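Local structure of tubulin-specific chaperone A (Saccharomyces cerevisiae, 1QSD) at residues E53-D56 with D57-L61; F72-D75 with L76-F79; D88-D91 with A92-A95; A95-S98 with A99-L103. The protein binds beta-tubulin and serves as a post-chaperonin cofactor in an early step of the tubulin folding pathway. All coordinates share one frame; numbering follows the deposited sequence.

Contact 1: residues E53-D56 with D57-L61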
ATOM      1  N   GLU A  53      -5.029  13.499  -6.507  1.00 31.22           N
ATOM      2  CA  GLU A  53      -6.032  12.755  -5.770  1.00 31.07           C
ATOM      3  C   GLU A  53      -5.471  11.388  -5.367  1.00 32.50           C
ATOM      4  O   GLU A  53      -5.650  10.956  -4.227  1.00 33.05           O
ATOM      5  CB  GLU A  53      -7.271  12.588  -6.649  1.00 34.84           C
ATOM      6  CG  GLU A  53      -7.662  11.128  -6.960  1.00 40.91           C
ATOM      7  CD  GLU A  53      -8.368  10.953  -8.301  1.00 44.81           C
ATOM      8  OE1 GLU A  53      -9.621  10.966  -8.352  1.00 48.46           O
ATOM      9  OE2 GLU A  53      -7.664  10.777  -9.311  1.00 44.85           O
ATOM     10  N   VAL A  54      -4.779  10.713  -6.290  1.00 32.45           N
ATOM     11  CA  VAL A  54      -4.209   9.398  -5.994  1.00 32.99           C
ATOM     12  C   VAL A  54      -3.145   9.540  -4.918  1.00 36.65           C
ATOM     13  O   VAL A  54      -3.113   8.758  -3.957  1.00 38.72           O
ATOM     14  CB  VAL A  54      -3.614   8.703  -7.250  1.00 32.00           C
ATOM     15  CG1 VAL A  54      -2.771   7.492  -6.850  1.00 30.42           C
ATOM     16  CG2 VAL A  54      -4.735   8.242  -8.174  1.00 33.04           C
ATOM     17  N   LEU A  55      -2.299  10.560  -5.044  1.00 36.18           N
ATOM     18  CA  LEU A  55      -1.262  10.768  -4.048  1.00 37.05           C
ATOM     19  C   LEU A  55      -1.893  10.908  -2.659  1.00 37.25           C
ATOM     20  O   LEU A  55      -1.477  10.231  -1.724  1.00 34.94           O
ATOM     21  CB  LEU A  55      -0.405  12.004  -4.381  1.00 37.64           C
ATOM     22  CG  LEU A  55       0.749  12.288  -3.400  1.00 38.36           C
ATOM     23  CD1 LEU A  55       1.746  11.156  -3.434  1.00 37.40           C
ATOM     24  CD2 LEU A  55       1.439  13.594  -3.718  1.00 37.05           C
ATOM     25  N   ASP A  56      -2.939  11.734  -2.560  1.00 39.34           N
ATOM     26  CA  ASP A  56      -3.639  11.986  -1.294  1.00 42.26           C
ATOM     27  C   ASP A  56      -4.132  10.701  -0.657  1.00 42.97           C
ATOM     28  O   ASP A  56      -4.137  10.579   0.563  1.00 44.22           O
ATOM     29  CB  ASP A  56      -4.835  12.939  -1.486  1.00 43.91           C
ATOM     30  CG  ASP A  56      -4.430  14.363  -1.880  1.00 44.50           C
ATOM     31  OD1 ASP A  56      -5.332  15.164  -2.181  1.00 44.95           O
ATOM     32  OD2 ASP A  56      -3.225  14.694  -1.895  1.00 47.25           O
ATOM     33  N   ASP A  57      -4.587   9.764  -1.478  1.00 44.50           N
ATOM     34  CA  ASP A  57      -5.072   8.493  -0.975  1.00 48.48           C
ATOM     35  C   ASP A  57      -3.922   7.722  -0.351  1.00 49.23           C
ATOM     36  O   ASP A  57      -4.007   7.290   0.801  1.00 51.21           O
ATOM     37  CB  ASP A  57      -5.732   7.689  -2.095  1.00 50.96           C
ATOM     38  CG  ASP A  57      -7.145   8.141  -2.367  1.00 52.94           C
ATOM     39  OD1 ASP A  57      -8.000   7.278  -2.672  1.00 56.57           O
ATOM     40  OD2 ASP A  57      -7.409   9.359  -2.257  1.00 54.75           O
ATOM     41  N   THR A  58      -2.839   7.578  -1.107  1.00 49.12           N
ATOM     42  CA  THR A  58      -1.649   6.892  -0.634  1.00 49.05           C
ATOM     43  C   THR A  58      -1.263   7.454   0.737  1.00 48.09           C
ATOM     44  O   THR A  58      -1.097   6.711   1.690  1.00 49.67           O
ATOM     45  CB  THR A  58      -0.495   7.098  -1.623  1.00 50.04           C
ATOM     46  OG1 THR A  58      -0.904   6.648  -2.921  1.00 52.41           O
ATOM     47  CG2 THR A  58       0.735   6.323  -1.190  1.00 50.03           C
ATOM     48  N   LYS A  59      -1.179   8.771   0.846  1.00 46.16           N
ATOM     49  CA  LYS A  59      -0.837   9.407   2.110  1.00 47.59           C
ATOM     50  C   LYS A  59      -1.753   9.038   3.287  1.00 48.91           C
ATOM     51  O   LYS A  59      -1.268   8.819   4.397  1.00 51.20           O
ATOM     52  CB  LYS A  59      -0.814  10.931   1.956  1.00 46.80           C
ATOM     53  CG  LYS A  59       0.366  11.484   1.188  1.00 47.42           C
ATOM     54  CD  LYS A  59       0.267  12.996   1.071  1.00 48.47           C
ATOM     55  CE  LYS A  59       1.526  13.588   0.452  1.00 51.36           C
ATOM     56  NZ  LYS A  59       1.453  15.080   0.337  1.00 52.51           N
ATOM     57  N   ARG A  60      -3.060   8.947   3.055  1.00 49.42           N
ATOM     58  CA  ARG A  60      -4.016   8.640   4.124  1.00 50.65           C
ATOM     59  C   ARG A  60      -3.709   7.306   4.839  1.00 49.57           C
ATOM     60  O   ARG A  60      -4.032   7.109   6.017  1.00 49.88           O
ATOM     61  CB  ARG A  60      -5.455   8.688   3.561  1.00 52.97           C
ATOM     62  CG  ARG A  60      -6.111   7.326   3.251  1.00 58.61           C
ATOM     63  CD  ARG A  60      -7.202   7.387   2.164  1.00 60.24           C
ATOM     64  NE  ARG A  60      -8.094   8.539   2.283  1.00 63.09           N
ATOM     65  CZ  ARG A  60      -8.751   9.075   1.259  1.00 64.97           C
ATOM     66  NH1 ARG A  60      -8.619   8.559   0.046  1.00 66.06           N
ATOM     67  NH2 ARG A  60      -9.498  10.160   1.430  1.00 66.81           N
ATOM     68  N   LEU A  61      -3.006   6.437   4.126  1.00 48.75           N
ATOM     69  CA  LEU A  61      -2.606   5.113   4.601  1.00 47.34           C
ATOM     70  C   LEU A  61      -1.528   5.123   5.687  1.00 45.81           C
ATOM     71  O   LEU A  61      -1.438   4.197   6.497  1.00 44.40           O
ATOM     72  CB  LEU A  61      -2.052   4.330   3.419  1.00 48.35           C
ATOM     73  CG  LEU A  61      -2.529   2.935   3.079  1.00 50.25           C
ATOM     74  CD1 LEU A  61      -1.821   2.555   1.804  1.00 54.24           C
ATOM     75  CD2 LEU A  61      -2.216   1.953   4.192  1.00 53.31           C
TER
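L55 and K59 lie one turn apart on helix 45-81, and the aliphatic part of the lysine runs past the leucine. K59 starts with CG anti to its carbonyl carbon (chi1 -73°) and is extended beyond, which carries CE to 4.1 Å from L55 CG while NZ goes on toward the polar surface. A long chain with a charged end suits this border of the helix. K59 NZ is 5.2 Å from D56 OD2, too far for an ion pair. T58 turns OG1 back beside its own backbone N (chi1 -56°), bringing it to 3.2 Å from V54 O. T58 N donates to V54 O in an almost straight bond (3.1 Å, 173°). The hydroxyl's partner is Q30 NE2 of helix 5-39, so a small hydroxyl fits this buried position. D57 has CB against V54 O at 3.4 Å, and its carboxylate forms a salt bridge with K68 of the second subunit. V54 packs on F72 and L61 on L61, both of that subunit, while L55 rests on Q30. This is an amphipathic helix in a helical bundle, with one side on its hairpin partner and another on the dimer mate.

Contact 2: residues F72-D75 with L76-F79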
ATOM      1  N   PHE A  72       1.752  -1.998  18.409  1.00 15.63           N
ATOM      2  CA  PHE A  72       2.547  -3.205  18.389  1.00 16.64           C
ATOM      3  C   PHE A  72       3.809  -3.019  19.216  1.00 19.06           C
ATOM      4  O   PHE A  72       4.268  -3.959  19.896  1.00 22.22           O
ATOM      5  CB  PHE A  72       2.880  -3.608  16.960  1.00 16.51           C
ATOM      6  CG  PHE A  72       1.713  -4.199  16.209  1.00 17.73           C
ATOM      7  CD1 PHE A  72       0.409  -3.768  16.457  1.00 17.29           C
ATOM      8  CD2 PHE A  72       1.925  -5.159  15.220  1.00 18.01           C
ATOM      9  CE1 PHE A  72      -0.667  -4.280  15.729  1.00 17.66           C
ATOM     10  CE2 PHE A  72       0.868  -5.677  14.487  1.00 17.61           C
ATOM     11  CZ  PHE A  72      -0.437  -5.233  14.740  1.00 19.20           C
ATOM     12  N   LYS A  73       4.347  -1.801  19.195  1.00 18.59           N
ATOM     13  CA  LYS A  73       5.550  -1.473  19.967  1.00 17.60           C
ATOM     14  C   LYS A  73       5.245  -1.561  21.456  1.00 15.59           C
ATOM     15  O   LYS A  73       5.971  -2.201  22.214  1.00 15.41           O
ATOM     16  CB  LYS A  73       6.044  -0.050  19.655  1.00 17.70           C
ATOM     17  CG  LYS A  73       7.395   0.253  20.279  1.00 17.22           C
ATOM     18  CD  LYS A  73       7.776   1.696  20.098  1.00 19.26           C
ATOM     19  CE  LYS A  73       7.430   2.488  21.331  1.00 23.71           C
ATOM     20  NZ  LYS A  73       5.977   2.655  21.446  1.00 28.31           N
ATOM     21  N   GLU A  74       4.134  -0.960  21.852  1.00 12.54           N
ATOM     22  CA  GLU A  74       3.744  -0.944  23.242  1.00 15.64           C
ATOM     23  C   GLU A  74       3.403  -2.323  23.786  1.00 16.35           C
ATOM     24  O   GLU A  74       3.624  -2.615  24.965  1.00 17.05           O
ATOM     25  CB  GLU A  74       2.589   0.025  23.449  1.00 16.96           C
ATOM     26  CG  GLU A  74       2.983   1.453  23.119  1.00 26.85           C
ATOM     27  CD  GLU A  74       1.955   2.489  23.533  1.00 28.83           C
ATOM     28  OE1 GLU A  74       2.371   3.622  23.852  1.00 29.06           O
ATOM     29  OE2 GLU A  74       0.740   2.176  23.540  1.00 30.82           O
ATOM     30  N   ASP A  75       2.863  -3.164  22.917  1.00 17.03           N
ATOM     31  CA  ASP A  75       2.514  -4.516  23.290  1.00 17.89           C
ATOM     32  C   ASP A  75       3.795  -5.290  23.572  1.00 15.12           C
ATOM     33  O   ASP A  75       3.885  -5.987  24.582  1.00 16.42           O
ATOM     34  CB  ASP A  75       1.735  -5.191  22.163  1.00 18.97           C
ATOM     35  CG  ASP A  75       1.215  -6.570  22.557  1.00 18.28           C
ATOM     36  OD1 ASP A  75       1.423  -7.522  21.777  1.00 18.20           O
ATOM     37  OD2 ASP A  75       0.613  -6.700  23.654  1.00 14.84           O
ATOM     38  N   LEU A  76       4.788  -5.126  22.705  1.00 11.68           N
ATOM     39  CA  LEU A  76       6.061  -5.807  22.874  1.00 14.73           C
ATOM     40  C   LEU A  76       6.798  -5.293  24.119  1.00 17.10           C
ATOM     41  O   LEU A  76       7.346  -6.080  24.889  1.00 19.49           O
ATOM     42  CB  LEU A  76       6.907  -5.676  21.594  1.00 11.52           C
ATOM     43  CG  LEU A  76       8.272  -6.372  21.484  1.00 12.43           C
ATOM     44  CD1 LEU A  76       8.186  -7.813  21.963  1.00 14.02           C
ATOM     45  CD2 LEU A  76       8.799  -6.298  20.047  1.00  8.00           C
ATOM     46  N   GLU A  77       6.800  -3.977  24.318  1.00 20.27           N
ATOM     47  CA  GLU A  77       7.442  -3.365  25.475  1.00 21.89           C
ATOM     48  C   GLU A  77       6.791  -3.882  26.759  1.00 22.95           C
ATOM     49  O   GLU A  77       7.479  -4.235  27.707  1.00 22.64           O
ATOM     50  CB  GLU A  77       7.311  -1.841  25.422  1.00 24.81           C
ATOM     51  CG  GLU A  77       8.046  -1.164  24.255  1.00 32.11           C
ATOM     52  CD  GLU A  77       7.952   0.376  24.278  1.00 34.71           C
ATOM     53  OE1 GLU A  77       6.831   0.922  24.124  1.00 37.55           O
ATOM     54  OE2 GLU A  77       9.002   1.041  24.437  1.00 34.58           O
ATOM     55  N   GLN A  78       5.467  -3.914  26.803  1.00 21.61           N
ATOM     56  CA  GLN A  78       4.777  -4.409  27.993  1.00 24.56           C
ATOM     57  C   GLN A  78       5.070  -5.897  28.268  1.00 22.93           C
ATOM     58  O   GLN A  78       5.291  -6.306  29.412  1.00 22.93           O
ATOM     59  CB  GLN A  78       3.270  -4.168  27.869  1.00 27.08           C
ATOM     60  CG  GLN A  78       2.515  -4.270  29.197  1.00 40.35           C
ATOM     61  CD  GLN A  78       2.787  -3.109  30.213  1.00 47.66           C
ATOM     62  OE1 GLN A  78       2.027  -2.940  31.183  1.00 51.28           O
ATOM     63  NE2 GLN A  78       3.837  -2.314  29.985  1.00 49.30           N
ATOM     64  N   PHE A  79       5.117  -6.699  27.209  1.00 21.30           N
ATOM     65  CA  PHE A  79       5.396  -8.124  27.343  1.00 17.91           C
ATOM     66  C   PHE A  79       6.784  -8.321  27.979  1.00 17.36           C
ATOM     67  O   PHE A  79       6.940  -9.109  28.897  1.00 16.82           O
ATOM     68  CB  PHE A  79       5.317  -8.774  25.956  1.00 16.09           C
ATOM     69  CG  PHE A  79       5.672 -10.242  25.935  1.00 14.18           C
ATOM     70  CD1 PHE A  79       4.721 -11.210  26.254  1.00 12.09           C
ATOM     71  CD2 PHE A  79       6.952 -10.658  25.569  1.00 15.73           C
ATOM     72  CE1 PHE A  79       5.044 -12.580  26.201  1.00 12.22           C
ATOM     73  CE2 PHE A  79       7.282 -12.038  25.518  1.00 16.50           C
ATOM     74  CZ  PHE A  79       6.328 -12.985  25.830  1.00  8.39           C
TER
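K73 and E77, four residues apart on helix 45-81, bring a lysine and a glutamate together on one side of the helix. The glutamate can be followed outward. E77 CB rests 3.5 Å from K73 O, the carbonyl oxygen that accepts E77 N in a bond of 2.9 Å. With CG anti to the carbonyl carbon (chi1 -65°), the chain leans back over the preceding turn, and E77 CG comes to 3.1 Å from K73 O. CG also packs on I96 of helix 90-104. E77 CD then meets methylene carbon, 3.7 Å from K73 CE. At the tip, E77 OE1 meets K73 CE and K73 NZ at the same 3.3 Å, the latter a weak hydrogen bond within a salt bridge, while OE2 stays nearer CE than NZ. The lysine answers by bending at chi3 (97°) and again at chi4, folding its end toward the glutamate. E74, which has a long, weak ion pair with R70, flanks the two: E74 OE1 is 5.2 Å from E77 OE1, and the carboxylate planes are 21° apart.

L76 shares I96 with E77 and also meets L13, and F72 makes a cation-pi contact with K50 of the second subunit. D75 forms salt bridges to that same K50 and to K9 of its own chain. Lysine and glutamate suit their places because their methylenes can line the seam with helix 90-104 while their ends pair. The lysine probably offsets some of the mutual repulsion of E74 and E77, although the bond is weak and carbon contacts accompany it, so the pair is probably not held by charge alone.

Contact 3: residues D88-D91 with A92-A95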
ATOM      1  N   ASP A  88      16.785 -15.104  24.134  1.00 24.52           N
ATOM      2  CA  ASP A  88      17.625 -13.927  24.029  1.00 23.50           C
ATOM      3  C   ASP A  88      16.660 -12.835  23.546  1.00 22.02           C
ATOM      4  O   ASP A  88      15.998 -13.024  22.529  1.00 25.02           O
ATOM      5  CB  ASP A  88      18.706 -14.244  22.982  1.00 22.91           C
ATOM      6  CG  ASP A  88      19.572 -13.065  22.646  1.00 24.36           C
ATOM      7  OD1 ASP A  88      19.444 -12.012  23.310  1.00 24.11           O
ATOM      8  OD2 ASP A  88      20.390 -13.207  21.709  1.00 25.53           O
ATOM      9  N   VAL A  89      16.513 -11.744  24.293  1.00 18.84           N
ATOM     10  CA  VAL A  89      15.609 -10.665  23.885  1.00 18.89           C
ATOM     11  C   VAL A  89      16.264  -9.487  23.125  1.00 19.34           C
ATOM     12  O   VAL A  89      15.642  -8.429  22.949  1.00 17.68           O
ATOM     13  CB  VAL A  89      14.813 -10.111  25.085  1.00 20.27           C
ATOM     14  CG1 VAL A  89      14.082 -11.240  25.781  1.00 22.33           C
ATOM     15  CG2 VAL A  89      15.739  -9.408  26.063  1.00 19.65           C
ATOM     16  N   SER A  90      17.474  -9.687  22.610  1.00 17.94           N
ATOM     17  CA  SER A  90      18.159  -8.634  21.890  1.00 20.47           C
ATOM     18  C   SER A  90      17.413  -8.242  20.631  1.00 22.15           C
ATOM     19  O   SER A  90      17.308  -7.051  20.319  1.00 21.19           O
ATOM     20  CB  SER A  90      19.583  -9.057  21.556  1.00 23.43           C
ATOM     21  OG  SER A  90      20.249  -9.485  22.731  1.00 28.31           O
ATOM     22  N   ASP A  91      16.893  -9.230  19.905  1.00 23.62           N
ATOM     23  CA  ASP A  91      16.127  -8.935  18.699  1.00 25.55           C
ATOM     24  C   ASP A  91      14.897  -8.108  18.997  1.00 22.58           C
ATOM     25  O   ASP A  91      14.531  -7.244  18.204  1.00 24.28           O
ATOM     26  CB  ASP A  91      15.709 -10.204  17.976  1.00 29.11           C
ATOM     27  CG  ASP A  91      16.772 -10.705  17.056  1.00 34.65           C
ATOM     28  OD1 ASP A  91      16.819 -11.930  16.829  1.00 39.24           O
ATOM     29  OD2 ASP A  91      17.565  -9.868  16.559  1.00 40.48           O
ATOM     30  N   ALA A  92      14.263  -8.386  20.134  1.00 22.12           N
ATOM     31  CA  ALA A  92      13.054  -7.665  20.554  1.00 21.07           C
ATOM     32  C   ALA A  92      13.386  -6.199  20.848  1.00 20.62           C
ATOM     33  O   ALA A  92      12.712  -5.296  20.367  1.00 18.27           O
ATOM     34  CB  ALA A  92      12.439  -8.333  21.789  1.00 20.49           C
ATOM     35  N   ARG A  93      14.431  -5.977  21.647  1.00 22.57           N
ATOM     36  CA  ARG A  93      14.894  -4.623  21.978  1.00 22.73           C
ATOM     37  C   ARG A  93      15.265  -3.853  20.705  1.00 19.16           C
ATOM     38  O   ARG A  93      14.942  -2.683  20.569  1.00 18.04           O
ATOM     39  CB  ARG A  93      16.127  -4.694  22.889  1.00 25.12           C
ATOM     40  CG  ARG A  93      15.819  -4.666  24.388  1.00 28.79           C
ATOM     41  CD  ARG A  93      17.100  -4.428  25.222  1.00 29.77           C
ATOM     42  NE  ARG A  93      17.685  -5.686  25.683  1.00 31.16           N
ATOM     43  CZ  ARG A  93      18.768  -6.260  25.165  1.00 30.93           C
ATOM     44  NH1 ARG A  93      19.427  -5.690  24.153  1.00 32.42           N
ATOM     45  NH2 ARG A  93      19.155  -7.445  25.632  1.00 29.51           N
ATOM     46  N   SER A  94      15.908  -4.545  19.771  1.00 17.66           N
ATOM     47  CA  SER A  94      16.326  -3.971  18.510  1.00 20.52           C
ATOM     48  C   SER A  94      15.095  -3.594  17.692  1.00 22.36           C
ATOM     49  O   SER A  94      15.063  -2.531  17.061  1.00 26.65           O
ATOM     50  CB  SER A  94      17.175  -4.989  17.748  1.00 22.35           C
ATOM     51  OG  SER A  94      17.882  -4.384  16.689  1.00 30.05           O
ATOM     52  N   ALA A  95      14.073  -4.445  17.710  1.00 20.61           N
ATOM     53  CA  ALA A  95      12.857  -4.169  16.969  1.00 17.42           C
ATOM     54  C   ALA A  95      12.206  -2.921  17.540  1.00 17.43           C
ATOM     55  O   ALA A  95      11.755  -2.062  16.782  1.00 17.57           O
ATOM     56  CB  ALA A  95      11.902  -5.350  17.072  1.00 20.22           C
TER
HETATM   57  O   HOH W   1      14.154 -11.206  20.923  1.00 13.54           O
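An Asx turn leads into helix 90-104, and R93 folds back over it to meet V89 and S90. D88 OD1 accepts two bonds from S90: the backbone N at 3.1 Å, arriving from above the carboxylate plane, and OG at 2.7 Å on the syn lone pair. S90 OG lies beside its own backbone N (chi1 -53°), which lets one carboxylate oxygen take both donors. Aspartate suits the place because its short side chain reaches an amide two residues on, and serine adds a second donor. V89 holds the N-cap position, and its carbonyl starts the regular helical bonding, V89 O accepting R93 N at 3.0 Å in a nearly straight line (172°).

The R93 chain bends at chi3 (-95°), laying its guanidinium over the turn: V89 O sits 4.3 Å above the plane near its centre. R93 NH2 is 3.7 Å from S90 OG and 4.0 Å from V89 CG2. It is 5.1 Å from R93 NH2 to D88 OD1, so any attraction to the aspartate is probably long-range. D88 O and A92 N are joined by a water, which accepts from the amide at 2.9 Å and donates to the carbonyl, bridging the i to i+4 pair that precedes V89 O and R93 N by one residue.

Compact A92 is buried against V10 and L80, while V89, partly exposed, leans on L6 and L80 at the end of the bundle. S94, which can be phosphorylated in this protein, is unmodified here and lies on the exposed side. Polar groups outside, a small alanine inside and an aspartate before the first turn are features of an Asx-turn start to an amphipathic helix.

Contact 4: residues A95-S98 with A99-L103; sequences AITS and AQELL
The carboxylate of E101 turns one face toward T97. T97 O lies to that side of the plane, beside its CG end and 3.8 Å from E101 CD, and T97 CG2 is on the same side, obliquely above E101 OE1 at 3.6 Å. The glutamate reaches back along the helix because CG is anti to its carbonyl carbon (chi1 -72°) and the rest of the chain is extended; E101 CG thereby passes 3.2 Å from T97 O. T97 O also accepts E101 N at 2.9 Å. T97 divides its branches, sending the methyl to the glutamate and OG1 to R93 O, so the hydroxyl is bonded within its own helix. These polar residues occupy the outer side of helix 90-104, which packs against helices 5-39 and 45-81 to make a three-helix bundle. On its inner side A95 and A99 are buried, and the two alanines let the backbone come close, A99 meeting L13 and I69, while branched I96 sits at the border against L80. A99 CB also lies 3.6 Å from A95 O, one turn back. L102, with CG 3.6 Å from S98 O, packs on T17 and E20 of helix 5-39.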
ATOM      1  N   ALA A  95      14.073  -4.445  17.710  1.00 20.61           N
ATOM      2  CA  ALA A  95      12.857  -4.169  16.969  1.00 17.42           C
ATOM      3  C   ALA A  95      12.206  -2.921  17.540  1.00 17.43           C
ATOM      4  O   ALA A  95      11.755  -2.062  16.782  1.00 17.57           O
ATOM      5  CB  ALA A  95      11.902  -5.350  17.072  1.00 20.22           C
ATOM      6  N   ILE A  96      12.171  -2.826  18.876  1.00 17.57           N
ATOM      7  CA  ILE A  96      11.556  -1.679  19.604  1.00 17.96           C
ATOM      8  C   ILE A  96      12.221  -0.336  19.290  1.00 18.03           C
ATOM      9  O   ILE A  96      11.547   0.680  19.119  1.00 19.65           O
ATOM     10  CB  ILE A  96      11.581  -1.893  21.142  1.00 15.24           C
ATOM     11  CG1 ILE A  96      10.653  -3.053  21.511  1.00 15.14           C
ATOM     12  CG2 ILE A  96      11.155  -0.597  21.874  1.00 15.34           C
ATOM     13  CD1 ILE A  96      10.663  -3.441  22.972  1.00 13.32           C
ATOM     14  N   THR A  97      13.546  -0.361  19.218  1.00 20.25           N
ATOM     15  CA  THR A  97      14.361   0.799  18.901  1.00 21.34           C
ATOM     16  C   THR A  97      14.099   1.296  17.487  1.00 21.03           C
ATOM     17  O   THR A  97      13.870   2.489  17.297  1.00 25.17           O
ATOM     18  CB  THR A  97      15.846   0.475  19.109  1.00 22.81           C
ATOM     19  OG1 THR A  97      16.078   0.303  20.510  1.00 24.26           O
ATOM     20  CG2 THR A  97      16.749   1.600  18.571  1.00 24.10           C
ATOM     21  N   SER A  98      14.071   0.396  16.507  1.00 19.37           N
ATOM     22  CA  SER A  98      13.797   0.803  15.138  1.00 19.68           C
ATOM     23  C   SER A  98      12.406   1.408  14.995  1.00 19.96           C
ATOM     24  O   SER A  98      12.215   2.407  14.288  1.00 21.93           O
ATOM     25  CB  SER A  98      13.932  -0.380  14.194  1.00 22.00           C
ATOM     26  OG  SER A  98      15.287  -0.769  14.095  1.00 26.93           O
ATOM     27  N   ALA A  99      11.434   0.808  15.670  1.00 19.12           N
ATOM     28  CA  ALA A  99      10.069   1.308  15.616  1.00 21.75           C
ATOM     29  C   ALA A  99       9.980   2.707  16.229  1.00 21.31           C
ATOM     30  O   ALA A  99       9.258   3.573  15.716  1.00 22.35           O
ATOM     31  CB  ALA A  99       9.124   0.349  16.353  1.00 16.35           C
ATOM     32  N   GLN A 100      10.681   2.898  17.349  1.00 22.10           N
ATOM     33  CA  GLN A 100      10.689   4.163  18.069  1.00 21.46           C
ATOM     34  C   GLN A 100      11.345   5.251  17.213  1.00 22.53           C
ATOM     35  O   GLN A 100      10.846   6.373  17.125  1.00 22.27           O
ATOM     36  CB  GLN A 100      11.412   3.994  19.405  1.00 21.59           C
ATOM     37  CG  GLN A 100      11.329   5.207  20.322  1.00 24.88           C
ATOM     38  CD  GLN A 100       9.921   5.478  20.789  1.00 28.41           C
ATOM     39  OE1 GLN A 100       9.260   6.399  20.314  1.00 31.67           O
ATOM     40  NE2 GLN A 100       9.448   4.672  21.724  1.00 30.58           N
ATOM     41  N   GLU A 101      12.443   4.908  16.548  1.00 26.48           N
ATOM     42  CA  GLU A 101      13.131   5.860  15.679  1.00 30.28           C
ATOM     43  C   GLU A 101      12.138   6.368  14.657  1.00 30.58           C
ATOM     44  O   GLU A 101      11.983   7.578  14.505  1.00 33.06           O
ATOM     45  CB  GLU A 101      14.285   5.196  14.943  1.00 33.19           C
ATOM     46  CG  GLU A 101      15.473   4.868  15.810  1.00 41.23           C
ATOM     47  CD  GLU A 101      16.561   4.094  15.062  1.00 46.77           C
ATOM     48  OE1 GLU A 101      17.522   3.649  15.734  1.00 49.68           O
ATOM     49  OE2 GLU A 101      16.462   3.929  13.818  1.00 46.68           O
ATOM     50  N   LEU A 102      11.446   5.435  13.998  1.00 29.15           N
ATOM     51  CA  LEU A 102      10.438   5.756  12.990  1.00 29.32           C
ATOM     52  C   LEU A 102       9.400   6.755  13.471  1.00 27.76           C
ATOM     53  O   LEU A 102       9.140   7.742  12.787  1.00 27.81           O
ATOM     54  CB  LEU A 102       9.700   4.496  12.531  1.00 31.19           C
ATOM     55  CG  LEU A 102      10.348   3.627  11.480  1.00 31.37           C
ATOM     56  CD1 LEU A 102       9.442   2.472  11.189  1.00 34.15           C
ATOM     57  CD2 LEU A 102      10.572   4.440  10.239  1.00 34.08           C
ATOM     58  N   LEU A 103       8.778   6.449  14.609  1.00 25.31           N
ATOM     59  CA  LEU A 103       7.748   7.283  15.204  1.00 25.30           C
ATOM     60  C   LEU A 103       8.265   8.673  15.601  1.00 27.09           C
ATOM     61  O   LEU A 103       7.511   9.648  15.629  1.00 23.70           O
ATOM     62  CB  LEU A 103       7.167   6.568  16.425  1.00 23.10           C
ATOM     63  CG  LEU A 103       6.541   5.202  16.141  1.00 25.73           C
ATOM     64  CD1 LEU A 103       6.281   4.473  17.454  1.00 24.82           C
ATOM     65  CD2 LEU A 103       5.244   5.380  15.357  1.00 24.32           C
TER

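Contacts 1 and 2 belong to the same helix, 45-81, yet lie on opposite sides of the chain's centre, with their centres about 29 Å apart; both touch the second subunit. Contacts 3 and 4 follow each other on helix 90-104 and share A95. That short helix packs beside the far end of helix 45-81: contact 2 is about 12 Å, centre to centre, from each of contacts 3 and 4. The seam includes L76 CD2 at 4.1 Å from A92 O and E77 CG at 3.7 Å from I96 CD1. Contact 1 stays about 11 Å, nearest atoms, from contact 4. No ligand joins the four; they are linked through helix packing.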